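Local atomic coordinates of Serine/threonine protein kinase (PDB entry 4ESQ), a protein that is probably a membrane-bound receptor kinase that phosphorylates proteins on serine and threonine, this chain being its extracellular sensor domain. Residues Q51-T56 with D108-C113. Residues are numbered along the deposited sequence; the frame is centred on the assembly and turned at random. Where two conformers were deposited one is given.
Sequences QGALYT and DKWKNC
Ala53 lies against the indole of Trp110, and the contact is made mainly by this pair. The CA of Ala53 sits over one face of the ring in a CH-pi contact, 3.9 Å from the centroid of the five-membered ring and 21° off its normal. Its methyl rests against the CD1-CG side of the same ring, with CB 3.8 Å from Trp110 CD1. The ring reaches the short helix because Trp110 CG stands anti to its own carbonyl carbon (chi1 -66°), which swings the indole from the end of helix 96-111 across to the backbone at Gly52 and Ala53.

A second apolar touch comes from Cys113, whose SG approaches Ala53 CB to 4.1 Å. The methyl thus meets both the indole and the sulfur. That sulfur is disulfide-bonded to Cys50, the residue preceding Gln51, so a covalent link lies next to the packing.

The polar contribution is slight. Gly52 O lies obliquely to the indole, 3.6 Å from Trp110 NE1, with no hydrogen bond between them; this carbonyl instead accepts one from Arg157. Inside 51-56, Gln51 O accepts from both Leu54 N (3.2 Å) and Tyr55 N (3.1 Å), bonds that shape the short helix without crossing the contact. Within 108-113, Cys113 N bonds to Trp110 O at 2.9 Å, which brings Cys113 back beside Trp110.

The contact is buried, in the PknH-like extracellular domain, and joins helix 51-54 to the C-terminal end of helix 96-111 over one antiparallel sheet. Phe131 of strand 125-131 meets Ala53, Leu54 and Cys113, while Arg157 and Met159 of strand 154-162 touch Trp110. Leu54, whose CB is directed away from 108-113, touches Val118 and Val120 of strand 117-122.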
loop_
_atom_site.group_PDB
_atom_site.type_symbol
_atom_site.label_atom_id
_atom_site.label_comp_id
_atom_site.label_asym_id
_atom_site.label_seq_id
_atom_site.Cartn_x
_atom_site.Cartn_y
_atom_site.Cartn_z
ATOM N N GLN A 51 -7.071 -0.180 -10.000
ATOM C CA GLN A 51 -5.659 0.228 -9.950
ATOM C C GLN A 51 -5.168 0.413 -8.500
ATOM O O GLN A 51 -4.079 -0.046 -8.133
ATOM C CB GLN A 51 -5.409 1.507 -10.768
ATOM C CG GLN A 51 -3.931 1.911 -10.846
ATOM C CD GLN A 51 -3.644 3.008 -11.862
ATOM O OE1 GLN A 51 -4.501 3.366 -12.663
ATOM N NE2 GLN A 51 -2.420 3.540 -11.836
ATOM N N GLY A 52 -5.969 1.093 -7.684
ATOM C CA GLY A 52 -5.611 1.318 -6.292
ATOM C C GLY A 52 -5.650 0.044 -5.472
ATOM O O GLY A 52 -4.963 -0.075 -4.451
ATOM N N ALA A 53 -6.451 -0.922 -5.912
ATOM C CA ALA A 53 -6.543 -2.189 -5.201
ATOM C C ALA A 53 -5.309 -3.047 -5.461
ATOM O O ALA A 53 -5.051 -4.001 -4.734
ATOM C CB ALA A 53 -7.805 -2.930 -5.594
ATOM N N LEU A 54 -4.553 -2.711 -6.502
ATOM C CA LEU A 54 -3.317 -3.431 -6.826
ATOM C C LEU A 54 -2.054 -2.770 -6.275
ATOM O O LEU A 54 -1.124 -3.462 -5.843
ATOM C CB LEU A 54 -3.148 -3.545 -8.343
ATOM C CG LEU A 54 -4.160 -4.468 -9.026
ATOM C CD1 LEU A 54 -4.211 -4.234 -10.524
ATOM C CD2 LEU A 54 -3.849 -5.920 -8.699
ATOM N N TYR A 55 -2.007 -1.444 -6.338
ATOM C CA TYR A 55 -0.777 -0.695 -6.068
ATOM C C TYR A 55 -0.994 0.503 -5.145
ATOM O O TYR A 55 -2.044 1.153 -5.187
ATOM C CB TYR A 55 -0.193 -0.166 -7.380
ATOM C CG TYR A 55 -0.077 -1.191 -8.488
ATOM C CD1 TYR A 55 0.690 -2.338 -8.317
ATOM C CD2 TYR A 55 -0.723 -1.005 -9.706
ATOM C CE1 TYR A 55 0.810 -3.280 -9.332
ATOM C CE2 TYR A 55 -0.609 -1.946 -10.733
ATOM C CZ TYR A 55 0.162 -3.077 -10.535
ATOM O OH TYR A 55 0.280 -4.019 -11.531
ATOM N N THR A 56 0.006 0.802 -4.317
ATOM C CA THR A 56 -0.049 1.986 -3.468
ATOM C C THR A 56 0.384 3.212 -4.253
ATOM O O THR A 56 0.982 3.094 -5.326
ATOM C CB THR A 56 0.908 1.874 -2.265
ATOM O OG1 THR A 56 2.227 2.269 -2.663
ATOM C CG2 THR A 56 0.955 0.459 -1.752
ATOM N N ASP A 108 -14.880 1.678 -1.191
ATOM C CA ASP A 108 -15.870 1.485 -2.262
ATOM C C ASP A 108 -15.273 0.848 -3.500
ATOM O O ASP A 108 -15.868 -0.052 -4.095
ATOM C CB ASP A 108 -16.537 2.793 -2.699
ATOM C CG ASP A 108 -17.226 2.664 -4.081
ATOM O OD1 ASP A 108 -18.345 2.103 -4.152
ATOM O OD2 ASP A 108 -16.648 3.106 -5.107
ATOM N N LYS A 109 -14.108 1.335 -3.910
ATOM C CA LYS A 109 -13.490 0.820 -5.115
ATOM C C LYS A 109 -13.015 -0.613 -4.907
ATOM O O LYS A 109 -13.223 -1.463 -5.772
ATOM C CB LYS A 109 -12.343 1.718 -5.581
ATOM C CG LYS A 109 -12.823 3.107 -6.040
ATOM C CD LYS A 109 -11.667 3.975 -6.512
ATOM C CE LYS A 109 -12.178 5.243 -7.189
ATOM N NZ LYS A 109 -11.061 6.111 -7.673
ATOM N N TRP A 110 -12.387 -0.894 -3.764
ATOM C CA TRP A 110 -11.835 -2.233 -3.572
ATOM C C TRP A 110 -12.936 -3.286 -3.529
ATOM O O TRP A 110 -12.736 -4.425 -3.963
ATOM C CB TRP A 110 -10.986 -2.327 -2.305
ATOM C CG TRP A 110 -9.725 -1.518 -2.296
ATOM C CD1 TRP A 110 -9.384 -0.487 -3.143
ATOM C CD2 TRP A 110 -8.636 -1.654 -1.371
ATOM N NE1 TRP A 110 -8.145 0.015 -2.794
ATOM C CE2 TRP A 110 -7.664 -0.686 -1.716
ATOM C CE3 TRP A 110 -8.375 -2.519 -0.302
ATOM C CZ2 TRP A 110 -6.462 -0.550 -1.016
ATOM C CZ3 TRP A 110 -7.180 -2.381 0.392
ATOM C CH2 TRP A 110 -6.243 -1.399 0.038
ATOM N N LYS A 111 -14.093 -2.912 -2.994
ATOM C CA LYS A 111 -15.200 -3.860 -2.853
ATOM C C LYS A 111 -15.757 -4.303 -4.205
ATOM O O LYS A 111 -16.323 -5.389 -4.320
ATOM C CB LYS A 111 -16.297 -3.288 -1.960
ATOM C CG LYS A 111 -15.869 -3.250 -0.497
ATOM C CD LYS A 111 -16.923 -2.638 0.408
ATOM C CE LYS A 111 -16.366 -2.463 1.819
ATOM N NZ LYS A 111 -17.246 -1.605 2.668
ATOM N N ASN A 112 -15.581 -3.457 -5.217
ATOM C CA ASN A 112 -15.991 -3.785 -6.576
ATOM C C ASN A 112 -14.937 -4.606 -7.315
ATOM O O ASN A 112 -15.184 -5.096 -8.424
ATOM C CB ASN A 112 -16.319 -2.513 -7.362
ATOM C CG ASN A 112 -17.614 -1.866 -6.906
ATOM O OD1 ASN A 112 -18.577 -2.553 -6.552
ATOM N ND2 ASN A 112 -17.646 -0.539 -6.918
ATOM N N CYS A 113 -13.761 -4.742 -6.706
ATOM C CA CYS A 113 -12.703 -5.579 -7.260
ATOM C C CYS A 113 -12.684 -6.964 -6.619
ATOM O O CYS A 113 -12.160 -7.915 -7.204
ATOM C CB CYS A 113 -11.343 -4.902 -7.070
ATOM S SG CYS A 113 -11.270 -3.263 -7.817
#